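Local coordinates for protein Uly1 (Catenovulum maritimum, PDB 7DRQ) that probably cleaves the algal polysaccharide ulvan by beta-elimination, as a calcium-binding, propeller-like lyase of polysaccharide lyase family 24, at residues T188-G191 and Q197-R200; F246-L249 and K253-E256; D395-S400 and I409-L414. One frame throughout, in Å; residues are numbered along the deposited sequence.

Interaction 1 (T188-G191 and Q197-R200)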
ATOM      1  N   THR A 188       5.855  10.316  16.274  1.00 10.28           N
ATOM      2  CA  THR A 188       4.438  10.278  16.605  1.00 11.15           C
ATOM      3  C   THR A 188       3.692  11.169  15.625  1.00 12.04           C
ATOM      4  O   THR A 188       4.260  12.100  15.047  1.00 12.60           O
ATOM      5  CB  THR A 188       4.170  10.752  18.050  1.00  9.46           C
ATOM      6  OG1 THR A 188       2.758  10.920  18.251  1.00 12.04           O
ATOM      7  CG2 THR A 188       4.865  12.097  18.320  1.00 15.15           C
HETATM    8  N   MSE A 189       2.408  10.867  15.452  1.00 12.45           N
HETATM    9  CA  MSE A 189       1.497  11.679  14.650  1.00 15.42           C
HETATM   10  C   MSE A 189       0.562  12.551  15.492  1.00 14.12           C
HETATM   11  O   MSE A 189      -0.152  13.404  14.958  1.00 12.01           O
HETATM   12  CB  MSE A 189       0.658  10.758  13.762  1.00 12.53           C
HETATM   13  CG  MSE A 189       1.524   9.790  12.963  1.00 10.30           C
HETATM   14 SE   MSE A 189       0.470   8.861  11.606  0.77 13.21          SE
HETATM   15  CE  MSE A 189       0.246  10.326  10.335  1.00  9.82           C
ATOM     16  N   THR A 190       0.545  12.325  16.806  1.00 12.43           N
ATOM     17  CA  THR A 190      -0.404  12.992  17.689  1.00 11.30           C
ATOM     18  C   THR A 190       0.231  14.074  18.541  1.00 14.30           C
ATOM     19  O   THR A 190      -0.457  14.657  19.394  1.00 13.88           O
ATOM     20  CB  THR A 190      -1.061  11.986  18.641  1.00 15.19           C
ATOM     21  OG1 THR A 190      -0.043  11.429  19.477  1.00 14.66           O
ATOM     22  CG2 THR A 190      -1.791  10.875  17.876  1.00 13.83           C
ATOM     23  N   GLY A 191       1.517  14.326  18.375  1.00 11.63           N
ATOM     24  CA  GLY A 191       2.214  15.216  19.277  1.00 16.11           C
ATOM     25  C   GLY A 191       2.609  14.591  20.593  1.00 15.61           C
ATOM     26  O   GLY A 191       3.250  15.267  21.407  1.00 15.81           O
ATOM     27  N   GLN A 197       1.634   2.832  20.919  1.00 14.58           N
ATOM     28  CA  GLN A 197       0.817   3.191  19.760  1.00 13.96           C
ATOM     29  C   GLN A 197       1.607   3.156  18.457  1.00 13.80           C
ATOM     30  O   GLN A 197       1.047   2.810  17.409  1.00 11.98           O
ATOM     31  CB  GLN A 197       0.205   4.590  19.949  1.00 15.33           C
ATOM     32  CG  GLN A 197      -0.702   5.028  18.800  1.00 14.38           C
ATOM     33  CD  GLN A 197      -1.330   6.406  18.976  1.00 15.28           C
ATOM     34  OE1 GLN A 197      -2.035   6.887  18.080  1.00 11.92           O
ATOM     35  NE2 GLN A 197      -1.080   7.052  20.118  1.00 12.32           N
ATOM     36  N   PHE A 198       2.893   3.501  18.482  1.00 13.93           N
ATOM     37  CA  PHE A 198       3.610   3.728  17.233  1.00 12.06           C
ATOM     38  C   PHE A 198       4.694   2.703  16.931  1.00 13.32           C
ATOM     39  O   PHE A 198       5.395   2.849  15.926  1.00 13.26           O
ATOM     40  CB  PHE A 198       4.190   5.144  17.237  1.00 14.21           C
ATOM     41  CG  PHE A 198       3.136   6.193  17.169  1.00 15.04           C
ATOM     42  CD1 PHE A 198       2.426   6.392  15.993  1.00 14.46           C
ATOM     43  CD2 PHE A 198       2.800   6.937  18.293  1.00 13.07           C
ATOM     44  CE1 PHE A 198       1.425   7.335  15.932  1.00 12.88           C
ATOM     45  CE2 PHE A 198       1.803   7.879  18.238  1.00 13.07           C
ATOM     46  CZ  PHE A 198       1.111   8.085  17.070  1.00 14.00           C
ATOM     47  N   SER A 199       4.839   1.665  17.745  1.00 14.79           N
ATOM     48  CA  SER A 199       5.796   0.612  17.460  1.00 13.62           C
ATOM     49  C   SER A 199       5.121  -0.540  16.717  1.00 11.49           C
ATOM     50  O   SER A 199       3.893  -0.685  16.721  1.00 13.73           O
ATOM     51  CB  SER A 199       6.436   0.093  18.747  1.00 16.10           C
ATOM     52  OG  SER A 199       5.443  -0.458  19.577  1.00 15.78           O
ATOM     53  N   ARG A 200       5.955  -1.354  16.065  1.00 14.02           N
ATOM     54  CA  ARG A 200       5.522  -2.543  15.331  1.00 13.22           C
ATOM     55  C   ARG A 200       4.541  -2.209  14.207  1.00 13.92           C
ATOM     56  O   ARG A 200       3.616  -2.976  13.929  1.00 12.25           O
ATOM     57  CB  ARG A 200       4.924  -3.593  16.275  1.00 15.62           C
ATOM     58  CG  ARG A 200       5.924  -4.127  17.286  1.00 18.20           C
ATOM     59  CD  ARG A 200       5.349  -5.335  18.028  1.00 26.63           C
ATOM     60  NE  ARG A 200       6.396  -6.191  18.581  1.00 37.79           N
ATOM     61  CZ  ARG A 200       6.857  -6.089  19.824  1.00 35.79           C
ATOM     62  NH1 ARG A 200       6.363  -5.164  20.630  1.00 33.54           N
ATOM     63  NH2 ARG A 200       7.812  -6.904  20.261  1.00 33.50           N
TER
HETATM   64  O   HOH W   1      -1.570   9.924  21.105  1.00 15.05           O

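Interaction 2 (F246-L249 and K253-E256)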
ATOM      1  N   PHE A 246      -9.100  -1.610  14.060  1.00 10.21           N
ATOM      2  CA  PHE A 246     -10.186  -2.291  13.367  1.00  9.18           C
ATOM      3  C   PHE A 246     -10.446  -3.665  13.979  1.00 12.09           C
ATOM      4  O   PHE A 246     -11.604  -4.073  14.139  1.00 11.38           O
ATOM      5  CB  PHE A 246      -9.890  -2.453  11.873  1.00 12.44           C
ATOM      6  CG  PHE A 246     -10.851  -3.396  11.210  1.00 11.74           C
ATOM      7  CD1 PHE A 246     -12.129  -2.974  10.898  1.00 13.32           C
ATOM      8  CD2 PHE A 246     -10.518  -4.725  11.004  1.00 10.03           C
ATOM      9  CE1 PHE A 246     -13.047  -3.845  10.349  1.00 10.38           C
ATOM     10  CE2 PHE A 246     -11.439  -5.608  10.454  1.00 12.56           C
ATOM     11  CZ  PHE A 246     -12.701  -5.162  10.127  1.00  9.73           C
ATOM     12  N   ASN A 247      -9.381  -4.399  14.291  1.00  9.63           N
ATOM     13  CA  ASN A 247      -9.459  -5.690  14.957  1.00  9.32           C
ATOM     14  C   ASN A 247      -8.474  -5.696  16.119  1.00 12.59           C
ATOM     15  O   ASN A 247      -7.545  -4.884  16.186  1.00 13.86           O
ATOM     16  CB  ASN A 247      -9.194  -6.862  13.976  1.00 12.76           C
ATOM     17  CG  ASN A 247      -7.760  -6.896  13.453  1.00 11.72           C
ATOM     18  OD1 ASN A 247      -7.290  -5.949  12.823  1.00 11.48           O
ATOM     19  ND2 ASN A 247      -7.066  -7.995  13.712  1.00 11.30           N
ATOM     20  N   VAL A 248      -8.696  -6.612  17.065  1.00 13.19           N
ATOM     21  CA  VAL A 248      -7.889  -6.631  18.278  1.00 13.48           C
ATOM     22  C   VAL A 248      -6.537  -7.287  18.016  1.00 12.41           C
ATOM     23  O   VAL A 248      -6.336  -8.029  17.050  1.00 13.55           O
ATOM     24  CB  VAL A 248      -8.627  -7.355  19.416  1.00 14.62           C
ATOM     25  CG1 VAL A 248     -10.017  -6.762  19.628  1.00 13.96           C
ATOM     26  CG2 VAL A 248      -8.711  -8.859  19.108  1.00 13.35           C
ATOM     27  N   LEU A 249      -5.598  -7.017  18.914  1.00 13.96           N
ATOM     28  CA  LEU A 249      -4.472  -7.915  19.107  1.00 14.32           C
ATOM     29  C   LEU A 249      -4.811  -8.880  20.233  1.00 12.07           C
ATOM     30  O   LEU A 249      -5.691  -8.617  21.063  1.00 15.94           O
ATOM     31  CB  LEU A 249      -3.190  -7.149  19.430  1.00 15.42           C
ATOM     32  CG  LEU A 249      -2.609  -6.269  18.318  1.00 14.59           C
ATOM     33  CD1 LEU A 249      -1.546  -5.345  18.864  1.00 13.38           C
ATOM     34  CD2 LEU A 249      -2.049  -7.122  17.176  1.00 12.40           C
ATOM     35  N   LYS A 253      -7.262 -14.577  23.423  1.00 17.30           N
ATOM     36  CA  LYS A 253      -7.712 -14.436  24.804  1.00 19.07           C
ATOM     37  C   LYS A 253      -8.932 -13.535  24.903  1.00 23.37           C
ATOM     38  O   LYS A 253      -9.370 -13.212  26.015  1.00 22.78           O
ATOM     39  CB  LYS A 253      -6.587 -13.882  25.686  1.00 24.86           C
ATOM     40  CG  LYS A 253      -5.465 -14.850  25.955  1.00 27.67           C
ATOM     41  CD  LYS A 253      -6.007 -16.244  26.222  1.00 32.70           C
ATOM     42  CE  LYS A 253      -4.902 -17.200  26.662  1.00 36.58           C
ATOM     43  NZ  LYS A 253      -4.789 -18.367  25.734  1.00 39.67           N
ATOM     44  N   LYS A 254      -9.480 -13.098  23.768  1.00 16.94           N
ATOM     45  CA  LYS A 254     -10.575 -12.140  23.772  1.00 18.02           C
ATOM     46  C   LYS A 254     -11.820 -12.674  23.082  1.00 15.54           C
ATOM     47  O   LYS A 254     -12.772 -11.914  22.873  1.00 17.99           O
ATOM     48  CB  LYS A 254     -10.116 -10.824  23.129  1.00 16.51           C
ATOM     49  CG  LYS A 254      -8.895 -10.250  23.821  1.00 17.61           C
ATOM     50  CD  LYS A 254      -8.452  -8.912  23.250  1.00 15.19           C
ATOM     51  CE  LYS A 254      -7.246  -8.399  24.013  1.00 18.16           C
ATOM     52  NZ  LYS A 254      -6.516  -7.332  23.292  1.00 21.85           N
ATOM     53  N   GLY A 255     -11.842 -13.955  22.725  1.00 15.56           N
ATOM     54  CA  GLY A 255     -13.032 -14.537  22.140  1.00 17.03           C
ATOM     55  C   GLY A 255     -12.793 -15.440  20.943  1.00 15.32           C
ATOM     56  O   GLY A 255     -13.663 -16.242  20.598  1.00 17.43           O
ATOM     57  N   GLU A 256     -11.637 -15.320  20.298  1.00 12.42           N
ATOM     58  CA  GLU A 256     -11.302 -16.174  19.163  1.00 13.67           C
ATOM     59  C   GLU A 256     -10.545 -17.415  19.642  1.00 15.20           C
ATOM     60  O   GLU A 256     -10.010 -17.449  20.750  1.00 16.78           O
ATOM     61  CB  GLU A 256     -10.470 -15.391  18.138  1.00 12.03           C
ATOM     62  CG  GLU A 256     -10.170 -16.120  16.793  1.00 13.12           C
ATOM     63  CD  GLU A 256     -11.413 -16.633  16.081  1.00 16.80           C
ATOM     64  OE1 GLU A 256     -12.001 -17.643  16.533  1.00 15.57           O
ATOM     65  OE2 GLU A 256     -11.802 -16.033  15.061  1.00 15.58           O
TER
HETATM   66  O   HOH W   2      -6.301  -5.139  21.124  1.00 16.03           O

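Interaction 3 (D395-S400 and I409-L414)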
ATOM      1  N   ASP A 395     -13.637 -17.993 -13.292  1.00 18.03           N
ATOM      2  CA  ASP A 395     -13.448 -17.558 -14.675  1.00 14.42           C
ATOM      3  C   ASP A 395     -12.992 -16.098 -14.663  1.00 14.36           C
ATOM      4  O   ASP A 395     -13.724 -15.166 -15.009  1.00 19.86           O
ATOM      5  CB  ASP A 395     -14.733 -17.768 -15.467  1.00 20.03           C
ATOM      6  CG  ASP A 395     -14.577 -17.441 -16.941  1.00 26.14           C
ATOM      7  OD1 ASP A 395     -13.436 -17.230 -17.397  1.00 24.27           O
ATOM      8  OD2 ASP A 395     -15.606 -17.404 -17.646  1.00 27.69           O
ATOM      9  N   PHE A 396     -11.734 -15.910 -14.250  1.00 17.68           N
ATOM     10  CA  PHE A 396     -11.138 -14.600 -14.022  1.00 16.42           C
ATOM     11  C   PHE A 396      -9.661 -14.655 -14.387  1.00 17.93           C
ATOM     12  O   PHE A 396      -8.990 -15.646 -14.063  1.00 16.91           O
ATOM     13  CB  PHE A 396     -11.312 -14.172 -12.556  1.00 16.48           C
ATOM     14  CG  PHE A 396     -10.886 -12.763 -12.282  1.00 14.47           C
ATOM     15  CD1 PHE A 396     -11.660 -11.697 -12.721  1.00 15.46           C
ATOM     16  CD2 PHE A 396      -9.716 -12.501 -11.593  1.00 14.88           C
ATOM     17  CE1 PHE A 396     -11.268 -10.384 -12.478  1.00 14.56           C
ATOM     18  CE2 PHE A 396      -9.316 -11.190 -11.346  1.00 18.82           C
ATOM     19  CZ  PHE A 396     -10.094 -10.129 -11.795  1.00 16.17           C
ATOM     20  N   PRO A 397      -9.124 -13.628 -15.046  1.00 19.17           N
ATOM     21  CA  PRO A 397      -7.734 -13.699 -15.526  1.00 20.80           C
ATOM     22  C   PRO A 397      -6.747 -13.514 -14.389  1.00 18.78           C
ATOM     23  O   PRO A 397      -7.134 -13.168 -13.260  1.00 22.24           O
ATOM     24  CB  PRO A 397      -7.655 -12.540 -16.535  1.00 21.88           C
ATOM     25  CG  PRO A 397      -8.636 -11.566 -16.035  1.00 18.21           C
ATOM     26  CD  PRO A 397      -9.788 -12.399 -15.511  1.00 19.87           C
ATOM     27  N   PRO A 398      -5.455 -13.733 -14.641  1.00 17.66           N
ATOM     28  CA  PRO A 398      -4.454 -13.538 -13.583  1.00 16.82           C
ATOM     29  C   PRO A 398      -4.218 -12.077 -13.241  1.00 23.91           C
ATOM     30  O   PRO A 398      -3.118 -11.566 -13.453  1.00 34.38           O
ATOM     31  CB  PRO A 398      -3.187 -14.173 -14.178  1.00 19.66           C
ATOM     32  CG  PRO A 398      -3.677 -15.063 -15.277  1.00 27.47           C
ATOM     33  CD  PRO A 398      -4.863 -14.356 -15.837  1.00 20.43           C
ATOM     34  N   ALA A 399      -5.223 -11.392 -12.714  1.00 15.94           N
ATOM     35  CA  ALA A 399      -5.059 -10.009 -12.292  1.00 16.37           C
ATOM     36  C   ALA A 399      -4.943  -9.961 -10.776  1.00 14.23           C
ATOM     37  O   ALA A 399      -5.564 -10.753 -10.077  1.00 15.76           O
ATOM     38  CB  ALA A 399      -6.235  -9.151 -12.761  1.00 16.00           C
ATOM     39  N   SER A 400      -4.137  -9.030 -10.271  1.00 13.01           N
ATOM     40  CA  SER A 400      -3.860  -8.944  -8.839  1.00 18.24           C
ATOM     41  C   SER A 400      -4.495  -7.741  -8.157  1.00 17.58           C
ATOM     42  O   SER A 400      -4.487  -7.678  -6.922  1.00 16.14           O
ATOM     43  CB  SER A 400      -2.342  -8.916  -8.599  1.00 19.35           C
ATOM     44  OG  SER A 400      -1.779  -7.729  -9.130  1.00 24.70           O
ATOM     45  N   ILE A 409     -15.555  -1.222 -13.226  1.00 10.69           N
ATOM     46  CA  ILE A 409     -14.337  -1.679 -12.573  1.00 10.35           C
ATOM     47  C   ILE A 409     -13.295  -1.939 -13.655  1.00 11.69           C
ATOM     48  O   ILE A 409     -13.618  -2.138 -14.829  1.00 10.63           O
ATOM     49  CB  ILE A 409     -14.550  -2.944 -11.709  1.00  9.51           C
ATOM     50  CG1 ILE A 409     -15.115  -4.086 -12.562  1.00 11.29           C
ATOM     51  CG2 ILE A 409     -15.438  -2.621 -10.505  1.00  9.02           C
ATOM     52  CD1 ILE A 409     -15.249  -5.430 -11.787  1.00 10.33           C
ATOM     53  N   TYR A 410     -12.029  -1.937 -13.247  1.00  9.54           N
ATOM     54  CA  TYR A 410     -10.927  -2.017 -14.194  1.00 11.67           C
ATOM     55  C   TYR A 410      -9.847  -2.961 -13.697  1.00 12.48           C
ATOM     56  O   TYR A 410      -9.544  -2.998 -12.502  1.00 13.26           O
ATOM     57  CB  TYR A 410     -10.280  -0.653 -14.440  1.00 11.39           C
ATOM     58  CG  TYR A 410     -11.214   0.377 -14.986  1.00 13.67           C
ATOM     59  CD1 TYR A 410     -11.385   0.525 -16.360  1.00 10.48           C
ATOM     60  CD2 TYR A 410     -11.922   1.218 -14.136  1.00 13.84           C
ATOM     61  CE1 TYR A 410     -12.236   1.485 -16.871  1.00 12.12           C
ATOM     62  CE2 TYR A 410     -12.783   2.173 -14.641  1.00 14.51           C
ATOM     63  CZ  TYR A 410     -12.931   2.303 -16.005  1.00 16.43           C
ATOM     64  OH  TYR A 410     -13.787   3.251 -16.513  1.00 18.57           O
ATOM     65  N   ILE A 411      -9.270  -3.716 -14.641  1.00 10.77           N
ATOM     66  CA  ILE A 411      -7.978  -4.363 -14.483  1.00 12.03           C
ATOM     67  C   ILE A 411      -6.975  -3.528 -15.264  1.00 12.97           C
ATOM     68  O   ILE A 411      -7.228  -3.180 -16.422  1.00 12.15           O
ATOM     69  CB  ILE A 411      -8.006  -5.812 -14.997  1.00 13.24           C
ATOM     70  CG1 ILE A 411      -8.917  -6.684 -14.132  1.00 15.04           C
ATOM     71  CG2 ILE A 411      -6.595  -6.397 -15.058  1.00 12.88           C
ATOM     72  CD1 ILE A 411      -9.386  -7.938 -14.854  1.00 15.32           C
ATOM     73  N   ILE A 412      -5.862  -3.173 -14.629  1.00  8.48           N
ATOM     74  CA  ILE A 412      -4.854  -2.313 -15.240  1.00 14.07           C
ATOM     75  C   ILE A 412      -3.502  -2.975 -15.020  1.00 15.20           C
ATOM     76  O   ILE A 412      -3.159  -3.338 -13.888  1.00 14.16           O
ATOM     77  CB  ILE A 412      -4.874  -0.893 -14.648  1.00 11.25           C
ATOM     78  CG1 ILE A 412      -6.238  -0.232 -14.886  1.00 11.55           C
ATOM     79  CG2 ILE A 412      -3.723  -0.044 -15.219  1.00 10.68           C
ATOM     80  CD1 ILE A 412      -6.500   0.972 -13.985  1.00 12.71           C
ATOM     81  N   GLY A 413      -2.735  -3.131 -16.088  1.00 10.67           N
ATOM     82  CA  GLY A 413      -1.503  -3.861 -15.945  1.00 12.24           C
ATOM     83  C   GLY A 413      -0.588  -3.654 -17.122  1.00 12.07           C
ATOM     84  O   GLY A 413      -0.803  -2.772 -17.953  1.00 11.64           O
ATOM     85  N   LEU A 414       0.443  -4.484 -17.169  1.00 14.37           N
ATOM     86  CA  LEU A 414       1.438  -4.453 -18.231  1.00 13.10           C
ATOM     87  C   LEU A 414       1.376  -5.772 -18.976  1.00 16.90           C
ATOM     88  O   LEU A 414       1.409  -6.839 -18.357  1.00 14.71           O
ATOM     89  CB  LEU A 414       2.840  -4.219 -17.662  1.00 11.64           C
ATOM     90  CG  LEU A 414       2.951  -2.936 -16.832  1.00 13.18           C
ATOM     91  CD1 LEU A 414       4.285  -2.834 -16.083  1.00 11.57           C
ATOM     92  CD2 LEU A 414       2.756  -1.713 -17.733  1.00 12.24           C
TER

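Interaction 1 (T188-G191 and Q197-R200)
Phe198 lies between Thr188 on one face of its ring and its own neighbour Gln197 on the other. Thr188 CA stands 3.9 Å from the ring centroid, 11° off the normal, a CH-pi contact over the face. The opposite face is taken by Gln197 CG, 3.8 Å above the ring plane: with CG anti to its backbone N (chi1 -178°), the glutamine runs out across the ring, extended beyond CG, and its length carries the amide to the water beside Thr190. Thr188 OG1 comes closest, 3.2 Å from CE2 of Phe198. Thr190 CG2 meets CZ of Phe198 near the ring plane at 4.1 Å, and CG of the selenomethionine Met189 comes to 3.9 Å from CE1 of Phe198. Phe148 also meets this ring.

The helix that ends at Phe198 leads into strand 201-208, the start of a four-stranded antiparallel sheet of the kind that forms a blade in a beta-propeller.

Among the polar bonds, Thr188 OG1 accepts from Thr190 N at 3.0 Å, N-H...O angle 161°, an ST turn that a hydroxyl side chain makes possible; the hydroxyl donates to Ile192 O. A water links the two segments, 2.7 Å from Thr190 OG1 and 3.1 Å from Gln197 NE2, which donates to it. Gln197 OE1 takes the backbone N-H of Phe243, so the amide also ties the helix to strand 239-245.

Interaction 2 (F246-L249 and K253-E256)
Lys254 reaches back to Leu249 and ends in the one direct hydrogen bond between these segments. This is the close end of the contact: NZ of Lys254 donates to the carbonyl oxygen of Leu249 at 2.7 Å; the C=O...N angle is 151°, and the donor sits tilted 29° from the carbonyl plane. A lysine suits the task because its chain, extended beyond CG, spans the gap between two stretches of backbone that lie well apart, the CA atoms of Val248 and Lys254 being 8.2 Å from each other.

The rest is looser. Val248 turns its branched side chain toward the lysine, which slides past it in the opposite direction, CB of Val248 lying 4.1 Å from CD of Lys254. Val248 also touches Pro318 and Val320, while Leu249 points its side chain away from the lysine and against Asp225 and Arg227. A water accepts from Leu249 N at 3.0 Å and, weakly, from Lys254 NZ at 3.1 Å, and Lys254 itself is exposed. This surface contact lies within the connection between strand 239-245, at the edge of one antiparallel sheet, and strand 261-269 of the next, as between successive blades of a beta-propeller.

Interaction 3 (D395-S400 and I409-L414)
Ile411 meets Phe396, Pro397 and Ala399 with two branches, and its torsions decide which goes where. CG1 lies anti to the carbonyl carbon (chi1 -67°) and runs on nearly extended to CD1 (chi2 159°), which carries the methyl toward Phe396 and Pro397; CG2, anti to the backbone N, is turned chiefly to Ala399. Phe396, with CG anti to its own backbone N (chi1 -172°), brings the end of its ring to meet the isoleucine from the opposite direction.

The CD1 methyl of Ile411 touches Phe396 CZ at 3.8 Å, approaching the ring obliquely, and Pro397 CG at 3.9 Å. One face of that ring is overlaid toward its rim by Pro397 CD, so the aromatic and the proline make a joint surface for a single methyl. Ala399 CB sits 3.6 Å from Ile411 CG2 and 3.9 Å from Ile411 CG1. A small residue suits this place, since the backbones come near here, with 6.7 Å between the CA atoms of Ala399 and Ile411.

This is apolar packing of a connecting loop over a four-stranded antiparallel sheet, consistent with a blade of a beta-propeller. The loop leaves strand 391-393, the edge of one sheet, and enters strand 403-405, the edge of the next; Ile411 is on the second strand of that sheet, its backbone bonded to Glu422.

An alanine in place of Ile411 lacks CG1, CG2 and CD1, and would probably leave Phe396, Pro397 and Ala399 without their shared apolar partner and open a gap beneath the loop.

Pro398 is the centre of an inverse gamma turn, closed by Ala399 N donating to Pro397 O at 2.7 Å, and this bend presents Ala399 to the strand. Phe396 also meets His380 and touches Tyr378, both on strand 372-383.

How the interactions relate
From the N terminus the three contacts follow in series; none nests in or crosses another. Interaction 1 closes a loop of five residues, the last two of them the start of helix 195-198, and joins the loop before that helix to its end, just ahead of the sheet made by strands 201-208 to 239-245. Interaction 2 closes a loop of three residues just after it. The two therefore bracket the same sheet, and their nearest atoms are about 7 Å apart. Interaction 3 spans eight residues, including strand 403-405, and ties the incoming loop to the second strand of a later sheet. It lies across the chain's centre from interaction 1, with about 36 Å between their centres.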